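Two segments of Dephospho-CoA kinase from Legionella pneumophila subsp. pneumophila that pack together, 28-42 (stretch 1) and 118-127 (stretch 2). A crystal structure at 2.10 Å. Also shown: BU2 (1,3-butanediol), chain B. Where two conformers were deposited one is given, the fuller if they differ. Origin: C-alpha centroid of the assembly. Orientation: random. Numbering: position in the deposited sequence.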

ATOM      1  N   GLY A  28      -8.587  -3.986   4.435  1.00 23.65           N
ATOM      2  CA  GLY A  28      -8.994  -5.056   3.545  1.00 22.50           C
ATOM      3  C   GLY A  28      -8.375  -4.890   2.169  1.00 19.72           C
ATOM      4  O   GLY A  28      -8.834  -5.503   1.206  1.00 19.77           O
ATOM      5  N   LYS A  29      -7.332  -4.068   2.062  1.00 16.78           N
ATOM      6  CA  LYS A  29      -6.896  -3.604   0.747  1.00 21.82           C
ATOM      7  C   LYS A  29      -6.170  -4.680  -0.058  1.00 18.78           C
ATOM      8  O   LYS A  29      -6.245  -4.683  -1.285  1.00 16.89           O
ATOM      9  CB  LYS A  29      -6.017  -2.351   0.877  1.00 20.92           C
ATOM     10  CG  LYS A  29      -4.527  -2.568   1.059  1.00 28.54           C
ATOM     11  CD  LYS A  29      -3.779  -1.292   0.707  1.00 30.14           C
ATOM     12  CE  LYS A  29      -2.277  -1.466   0.813  1.00 49.30           C
ATOM     13  NZ  LYS A  29      -1.717  -0.708   1.960  1.00 38.43           N
ATOM     14  N   SER A  30      -5.456  -5.581   0.609  1.00 17.98           N
ATOM     15  CA  SER A  30      -4.781  -6.664  -0.096  0.59 21.89           C
ATOM     16  C   SER A  30      -5.816  -7.626  -0.673  1.00 14.27           C
ATOM     17  O   SER A  30      -5.578  -8.266  -1.692  1.00 17.84           O
ATOM     18  CB  SER A  30      -3.815  -7.406   0.831  0.59 22.79           C
ATOM     19  OG  SER A  30      -4.493  -8.369   1.615  0.59 21.32           O
ATOM     20  N   THR A  31      -6.967  -7.721  -0.012  1.00 18.28           N
ATOM     21  CA  THR A  31      -8.076  -8.518  -0.520  1.00 16.89           C
ATOM     22  C   THR A  31      -8.673  -7.834  -1.746  1.00 12.29           C
ATOM     23  O   THR A  31      -9.029  -8.488  -2.728  1.00 15.29           O
ATOM     24  CB  THR A  31      -9.164  -8.712   0.543  1.00 21.08           C
ATOM     25  OG1 THR A  31      -8.592  -9.336   1.700  1.00 20.74           O
ATOM     26  CG2 THR A  31     -10.300  -9.575   0.006  1.00 20.24           C
ATOM     27  N   VAL A  32      -8.776  -6.511  -1.677  1.00 11.70           N
ATOM     28  CA  VAL A  32      -9.241  -5.715  -2.804  1.00 12.29           C
ATOM     29  C   VAL A  32      -8.311  -5.914  -3.992  1.00 11.86           C
ATOM     30  O   VAL A  32      -8.768  -6.073  -5.119  1.00 11.12           O
ATOM     31  CB  VAL A  32      -9.333  -4.217  -2.433  1.00 12.44           C
ATOM     32  CG1 VAL A  32      -9.503  -3.344  -3.671  1.00 13.44           C
ATOM     33  CG2 VAL A  32     -10.484  -3.989  -1.475  1.00 12.61           C
ATOM     34  N   ALA A  33      -7.006  -5.913  -3.735  1.00 15.30           N
ATOM     35  CA  ALA A  33      -6.025  -6.128  -4.794  1.00 15.12           C
ATOM     36  C   ALA A  33      -6.219  -7.493  -5.445  1.00 14.00           C
ATOM     37  O   ALA A  33      -6.141  -7.621  -6.666  1.00 14.06           O
ATOM     38  CB  ALA A  33      -4.614  -6.000  -4.248  1.00 16.73           C
ATOM     39  N   GLU A  34      -6.483  -8.509  -4.629  1.00 16.29           N
ATOM     40  CA  GLU A  34      -6.687  -9.861  -5.136  0.58 16.76           C
ATOM     41  C   GLU A  34      -7.925  -9.930  -6.029  1.00 14.56           C
ATOM     42  O   GLU A  34      -7.912 -10.593  -7.066  1.00 14.84           O
ATOM     43  CB  GLU A  34      -6.806 -10.856  -3.972  0.58 17.82           C
ATOM     44  CG  GLU A  34      -7.039 -12.307  -4.391  0.58 19.89           C
ATOM     45  CD  GLU A  34      -5.917 -12.876  -5.250  0.58 21.33           C
ATOM     46  OE1 GLU A  34      -6.146 -13.905  -5.922  0.58 23.04           O
ATOM     47  OE2 GLU A  34      -4.803 -12.305  -5.252  0.58 21.91           O
ATOM     48  N   PHE A  35      -8.992  -9.243  -5.633  1.00 13.31           N
ATOM     49  CA  PHE A  35     -10.214  -9.234  -6.431  1.00 16.15           C
ATOM     50  C   PHE A  35      -9.959  -8.571  -7.786  1.00 12.98           C
ATOM     51  O   PHE A  35     -10.435  -9.053  -8.810  1.00 15.14           O
ATOM     52  CB  PHE A  35     -11.355  -8.526  -5.684  1.00 13.97           C
ATOM     53  CG  PHE A  35     -12.034  -9.385  -4.640  1.00 15.05           C
ATOM     54  CD1 PHE A  35     -12.356 -10.707  -4.903  1.00 15.94           C
ATOM     55  CD2 PHE A  35     -12.346  -8.866  -3.392  1.00 13.82           C
ATOM     56  CE1 PHE A  35     -12.975 -11.492  -3.949  1.00 17.48           C
ATOM     57  CE2 PHE A  35     -12.965  -9.650  -2.430  1.00 15.14           C
ATOM     58  CZ  PHE A  35     -13.279 -10.962  -2.710  1.00 16.69           C
ATOM     59  N   PHE A  36      -9.201  -7.477  -7.798  1.00 13.32           N
ATOM     60  CA  PHE A  36      -8.811  -6.847  -9.059  1.00 14.10           C
ATOM     61  C   PHE A  36      -7.953  -7.799  -9.881  1.00 14.65           C
ATOM     62  O   PHE A  36      -8.104  -7.899 -11.103  1.00 10.84           O
ATOM     63  CB  PHE A  36      -8.056  -5.538  -8.812  1.00 12.83           C
ATOM     64  CG  PHE A  36      -8.957  -4.358  -8.602  1.00 11.30           C
ATOM     65  CD1 PHE A  36      -9.647  -3.805  -9.667  1.00 15.34           C
ATOM     66  CD2 PHE A  36      -9.132  -3.813  -7.340  1.00 11.10           C
ATOM     67  CE1 PHE A  36     -10.491  -2.726  -9.479  1.00 13.60           C
ATOM     68  CE2 PHE A  36      -9.971  -2.731  -7.149  1.00 13.44           C
ATOM     69  CZ  PHE A  36     -10.650  -2.187  -8.219  1.00  8.80           C
ATOM     70  N   SER A  37      -7.065  -8.509  -9.196  1.00 14.06           N
ATOM     71  CA  SER A  37      -6.187  -9.474  -9.844  1.00 17.52           C
ATOM     72  C   SER A  37      -7.013 -10.547 -10.540  1.00 16.91           C
ATOM     73  O   SER A  37      -6.732 -10.938 -11.673  1.00 15.66           O
ATOM     74  CB  SER A  37      -5.250 -10.112  -8.812  1.00 20.15           C
ATOM     75  OG  SER A  37      -4.073 -10.601  -9.425  1.00 38.41           O
ATOM     76  N   GLU A  38      -8.045 -11.011  -9.847  1.00 16.45           N
ATOM     77  CA  GLU A  38      -8.867 -12.101 -10.339  1.00 18.57           C
ATOM     78  C   GLU A  38      -9.789 -11.660 -11.475  1.00 17.24           C
ATOM     79  O   GLU A  38     -10.388 -12.496 -12.148  1.00 19.91           O
ATOM     80  CB  GLU A  38      -9.675 -12.695  -9.187  1.00 17.17           C
ATOM     81  CG  GLU A  38      -8.806 -13.425  -8.171  1.00 18.81           C
ATOM     82  CD  GLU A  38      -9.546 -13.773  -6.893  1.00 20.54           C
ATOM     83  OE1 GLU A  38     -10.759 -13.493  -6.804  1.00 24.19           O
ATOM     84  OE2 GLU A  38      -8.914 -14.334  -5.977  1.00 25.14           O
ATOM     85  N   LEU A  39      -9.891 -10.350 -11.691  1.00 16.78           N
ATOM     86  CA  LEU A  39     -10.626  -9.812 -12.836  1.00 15.41           C
ATOM     87  C   LEU A  39      -9.697  -9.598 -14.027  1.00 18.19           C
ATOM     88  O   LEU A  39     -10.083  -8.988 -15.024  1.00 16.49           O
ATOM     89  CB  LEU A  39     -11.315  -8.499 -12.463  1.00 16.05           C
ATOM     90  CG  LEU A  39     -12.528  -8.642 -11.542  1.00 17.84           C
ATOM     91  CD1 LEU A  39     -12.904  -7.302 -10.928  1.00 15.74           C
ATOM     92  CD2 LEU A  39     -13.712  -9.239 -12.297  1.00 17.36           C
ATOM     93  N   GLY A  40      -8.467 -10.090 -13.910  1.00 15.28           N
ATOM     94  CA  GLY A  40      -7.513 -10.044 -14.999  1.00 15.35           C
ATOM     95  C   GLY A  40      -6.717  -8.757 -15.057  1.00 17.06           C
ATOM     96  O   GLY A  40      -6.079  -8.467 -16.069  1.00 15.09           O
ATOM     97  N   ILE A  41      -6.753  -7.980 -13.979  1.00 12.15           N
ATOM     98  CA  ILE A  41      -6.008  -6.727 -13.927  1.00 13.43           C
ATOM     99  C   ILE A  41      -4.608  -6.955 -13.369  1.00 17.41           C
ATOM    100  O   ILE A  41      -4.433  -7.643 -12.363  1.00 16.41           O
ATOM    101  CB  ILE A  41      -6.732  -5.669 -13.069  1.00 14.96           C
ATOM    102  CG1 ILE A  41      -8.129  -5.391 -13.631  1.00 15.12           C
ATOM    103  CG2 ILE A  41      -5.921  -4.375 -13.003  1.00 13.47           C
ATOM    104  CD1 ILE A  41      -8.151  -4.937 -15.095  1.00 12.12           C
ATOM    105  N   ASN A  42      -3.619  -6.370 -14.036  1.00 15.66           N
ATOM    106  CA  ASN A  42      -2.242  -6.392 -13.559  1.00 17.67           C
ATOM    107  C   ASN A  42      -2.102  -5.530 -12.310  1.00 16.77           C
ATOM    108  O   ASN A  42      -2.386  -4.332 -12.343  1.00 16.50           O
ATOM    109  CB  ASN A  42      -1.283  -5.892 -14.645  1.00 19.10           C
ATOM    110  CG  ASN A  42      -1.070  -6.901 -15.776  1.00 21.80           C
ATOM    111  OD1 ASN A  42      -0.074  -6.824 -16.492  1.00 23.75           O
ATOM    112  ND2 ASN A  42      -1.999  -7.840 -15.942  1.00 26.09           N
TER
HETATM  113  C1  BU2 B 301      -6.236  -7.141   3.984  1.00 34.71           C
HETATM  114  O1  BU2 B 301      -6.681  -8.081   4.938  1.00 48.91           O
HETATM  115  C2  BU2 B 301      -4.832  -6.677   4.313  1.00 49.22           C
HETATM  116  C3  BU2 B 301      -4.822  -5.165   4.402  1.00 37.10           C
HETATM  117  O3  BU2 B 301      -5.330  -4.782   5.659  1.00 33.44           O
HETATM  118  C4  BU2 B 301      -3.408  -4.659   4.239  1.00 45.20           C
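Stretch 2 118-127: TSPYCLIEIP

Stretch 2 starts as a loop beside the residues that follow the helix of stretch 1, then runs extended along the helix, with its strand, 122-125, nearly antiparallel to helix 29-38: the N-to-C directions differ by 161° (signed crossing angle -161°), and the axes approach to 10.0 Å. The two stretches bury 661 Å² between them, both sides summed. Because the helix and strand run in opposing senses, Lys-29 at the start of the helix and Ala-33 nearer its middle lie by Glu-125, Phe-36 lies by Leu-123 and Tyr-121, and Ile-41 and Asn-42, beyond the helix, meet the segment from Thr-118 to Leu-123.

Polar contacts concentrate on Asn-42, which is bonded through both backbone and side chain. Its N donates to Ser-119 OG (3.1 Å, 166°), and its O accepts from Leu-123 N (2.9 Å, 175°), so the two backbone groups grip stretch 2 at points four residues apart. Ser-119 OG, while accepting from Asn-42 N, donates to Tyr-121 O at 2.7 Å; the hydroxyl thus relays between Asn-42 N and a carbonyl that is 4.4 Å from that nitrogen. With chi1 in the m well, the Asn-42 side chain reaches Thr-118: OD1 accepts from Thr-118 N (3.1 Å, 168°), and ND2 donates a weak bond to Thr-118 OG1 (3.4 Å, 142°). Cys-122, in chi1 t, brings SG to 3.5 Å from Asn-42 O.

The approach to Asn-42 follows a turn at the helix end, where Leu-39 N and Gly-40 N donate to Phe-36 O and Ser-37 O at 3.1 and 3.0 Å. Gly-40 takes a positive phi of 87°, at which a CB would jam against the preceding carbonyl O, and its own O lies 3.5 Å from Ser-119 CB. Ile-41 N closes on Phe-36 O at 3.2 Å.

Apolar packing fills the middle. The CB of Ile-41 points sideways, but the side chain ends nearer stretch 2: CD1 sits over one face of the Tyr-121 ring, 3.8 Å from its centroid and 3.5 Å from Tyr-121 CE1, and also touches Pro-120 CD at 4.2 Å, while Ile-41 CG2 lies 4.3 Å from Leu-123 CB. Phe-36 meets Tyr-121 edge to edge, with Phe-36 CE1 3.4 Å from Tyr-121 OH, a hydroxyl hydrogen-bonded elsewhere in the structure. Leu-123 points toward the helix, its CD2 3.7 Å from Phe-36 CD2 and 4.3 Å from Ala-33 CA. Ile-124, next along the strand, points away.

At the far end the CA-to-CB bond of Glu-125 points toward stretch 1, and chi1 and chi2 are both t. Its OE2 lies 3.9 Å from Ala-33 CB and is buried with no polar partner in the model. Lys-29 does not supply one: Lys-29 NZ is 5.7 Å from Glu-125 OE2 and 4.4 Å from Glu-125 OE1, beyond a salt bridge, although Lys-29 CE comes to 3.4 Å from Glu-125 OE1. Instead Lys-29 NZ donates to water 1 (O at 3.0 Å), which donates in turn to Ile-126 O at 2.6 Å, bridging a gap of 4.2 Å between Lys-29 NZ and Ile-126 O.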

ATOM      1  N   THR A 118      -0.336  -6.125 -19.515  1.00 16.08           N
ATOM      2  CA  THR A 118      -1.184  -6.816 -20.483  1.00 21.70           C
ATOM      3  C   THR A 118      -2.673  -6.533 -20.281  1.00 22.29           C
ATOM      4  O   THR A 118      -3.506  -7.027 -21.039  1.00 31.20           O
ATOM      5  CB  THR A 118      -0.963  -8.338 -20.412  1.00 22.43           C
ATOM      6  OG1 THR A 118      -1.102  -8.776 -19.054  1.00 24.55           O
ATOM      7  CG2 THR A 118       0.432  -8.708 -20.919  1.00 19.53           C
ATOM      8  N   SER A 119      -3.005  -5.748 -19.259  1.00 20.74           N
ATOM      9  CA  SER A 119      -4.398  -5.453 -18.939  1.00 16.73           C
ATOM     10  C   SER A 119      -4.787  -4.051 -19.420  1.00 14.04           C
ATOM     11  O   SER A 119      -3.914  -3.231 -19.700  1.00 15.87           O
ATOM     12  CB  SER A 119      -4.636  -5.596 -17.431  1.00 15.43           C
ATOM     13  OG  SER A 119      -3.758  -4.773 -16.684  1.00 16.70           O
ATOM     14  N   PRO A 120      -6.103  -3.778 -19.530  1.00 15.24           N
ATOM     15  CA  PRO A 120      -6.596  -2.491 -20.045  1.00 11.85           C
ATOM     16  C   PRO A 120      -6.219  -1.309 -19.158  1.00 13.76           C
ATOM     17  O   PRO A 120      -6.069  -0.188 -19.645  1.00 12.53           O
ATOM     18  CB  PRO A 120      -8.120  -2.681 -20.076  1.00 15.98           C
ATOM     19  CG  PRO A 120      -8.337  -4.148 -20.024  1.00 14.26           C
ATOM     20  CD  PRO A 120      -7.210  -4.702 -19.228  1.00 13.82           C
ATOM     21  N   TYR A 121      -6.104  -1.558 -17.859  1.00 13.91           N
ATOM     22  CA  TYR A 121      -5.557  -0.576 -16.937  1.00 12.28           C
ATOM     23  C   TYR A 121      -4.771  -1.333 -15.879  1.00 14.50           C
ATOM     24  O   TYR A 121      -4.894  -2.555 -15.771  1.00 11.34           O
ATOM     25  CB  TYR A 121      -6.659   0.283 -16.305  1.00 12.20           C
ATOM     26  CG  TYR A 121      -7.576  -0.478 -15.377  1.00 13.45           C
ATOM     27  CD1 TYR A 121      -8.729  -1.090 -15.857  1.00 12.80           C
ATOM     28  CD2 TYR A 121      -7.291  -0.586 -14.024  1.00 11.08           C
ATOM     29  CE1 TYR A 121      -9.564  -1.789 -15.019  1.00 12.29           C
ATOM     30  CE2 TYR A 121      -8.122  -1.285 -13.178  1.00 10.57           C
ATOM     31  CZ  TYR A 121      -9.256  -1.886 -13.680  1.00 13.65           C
ATOM     32  OH  TYR A 121     -10.093  -2.582 -12.845  1.00 13.74           O
ATOM     33  N   CYS A 122      -3.963  -0.608 -15.113  1.00 14.09           N
ATOM     34  CA  CYS A 122      -3.067  -1.215 -14.130  1.00 15.49           C
ATOM     35  C   CYS A 122      -3.370  -0.696 -12.731  1.00 14.02           C
ATOM     36  O   CYS A 122      -3.727   0.464 -12.550  1.00 15.25           O
ATOM     37  CB  CYS A 122      -1.606  -0.927 -14.495  1.00 18.13           C
ATOM     38  SG  CYS A 122      -0.371  -1.742 -13.445  1.00 33.03           S
ATOM     39  N   LEU A 123      -3.229  -1.576 -11.749  1.00 13.41           N
ATOM     40  CA  LEU A 123      -3.403  -1.218 -10.351  1.00 16.38           C
ATOM     41  C   LEU A 123      -2.048  -1.217  -9.651  1.00 14.87           C
ATOM     42  O   LEU A 123      -1.316  -2.198  -9.714  1.00 14.55           O
ATOM     43  CB  LEU A 123      -4.358  -2.195  -9.673  1.00 15.79           C
ATOM     44  CG  LEU A 123      -4.962  -1.751  -8.346  1.00 15.91           C
ATOM     45  CD1 LEU A 123      -6.015  -0.676  -8.566  1.00 16.31           C
ATOM     46  CD2 LEU A 123      -5.559  -2.948  -7.639  1.00 19.50           C
ATOM     47  N   ILE A 124      -1.717  -0.103  -9.005  1.00 14.47           N
ATOM     48  CA  ILE A 124      -0.467   0.029  -8.267  1.00 13.55           C
ATOM     49  C   ILE A 124      -0.758   0.205  -6.777  1.00 13.93           C
ATOM     50  O   ILE A 124      -1.254   1.248  -6.352  1.00  9.86           O
ATOM     51  CB  ILE A 124       0.369   1.230  -8.766  1.00 15.07           C
ATOM     52  CG1 ILE A 124       0.510   1.195 -10.292  1.00 16.31           C
ATOM     53  CG2 ILE A 124       1.739   1.228  -8.102  1.00 16.69           C
ATOM     54  CD1 ILE A 124       1.203   2.410 -10.881  1.00 18.02           C
ATOM     55  N   GLU A 125      -0.465  -0.826  -5.992  1.00 15.58           N
ATOM     56  CA  GLU A 125      -0.633  -0.752  -4.546  1.00 18.57           C
ATOM     57  C   GLU A 125       0.492   0.071  -3.932  1.00 19.65           C
ATOM     58  O   GLU A 125       1.665  -0.276  -4.064  1.00 21.62           O
ATOM     59  CB  GLU A 125      -0.662  -2.150  -3.929  1.00 20.17           C
ATOM     60  CG  GLU A 125      -1.043  -2.157  -2.457  1.00 31.18           C
ATOM     61  CD  GLU A 125      -0.966  -3.539  -1.836  1.00 44.51           C
ATOM     62  OE1 GLU A 125      -0.237  -3.700  -0.834  0.38 36.60           O
ATOM     63  OE2 GLU A 125      -1.640  -4.461  -2.341  1.00 44.55           O
ATOM     64  N   ILE A 126       0.116   1.157  -3.261  1.00 16.41           N
ATOM     65  CA  ILE A 126       1.063   2.134  -2.738  1.00 21.67           C
ATOM     66  C   ILE A 126       0.705   2.472  -1.285  1.00 27.24           C
ATOM     67  O   ILE A 126      -0.381   2.122  -0.823  1.00 22.00           O
ATOM     68  CB  ILE A 126       1.070   3.405  -3.617  1.00 23.32           C
ATOM     69  CG1 ILE A 126      -0.327   4.029  -3.668  1.00 22.95           C
ATOM     70  CG2 ILE A 126       1.553   3.055  -5.013  1.00 23.77           C
ATOM     71  CD1 ILE A 126      -0.449   5.227  -4.593  1.00 25.51           C
ATOM     72  N   PRO A 127       1.620   3.135  -0.550  1.00 46.93           N
ATOM     73  CA  PRO A 127       1.305   3.424   0.857  1.00 30.73           C
ATOM     74  C   PRO A 127       0.240   4.506   1.040  1.00 27.56           C
ATOM     75  O   PRO A 127       0.024   5.322   0.146  1.00 24.28           O
ATOM     76  CB  PRO A 127       2.650   3.890   1.432  1.00 30.13           C
ATOM     77  CG  PRO A 127       3.407   4.394   0.267  1.00 39.11           C
ATOM     78  CD  PRO A 127       2.999   3.531  -0.893  1.00 48.03           C
TER
HETATM   79  O   HOH W   1      -1.817   2.208   1.294  1.00 24.05           O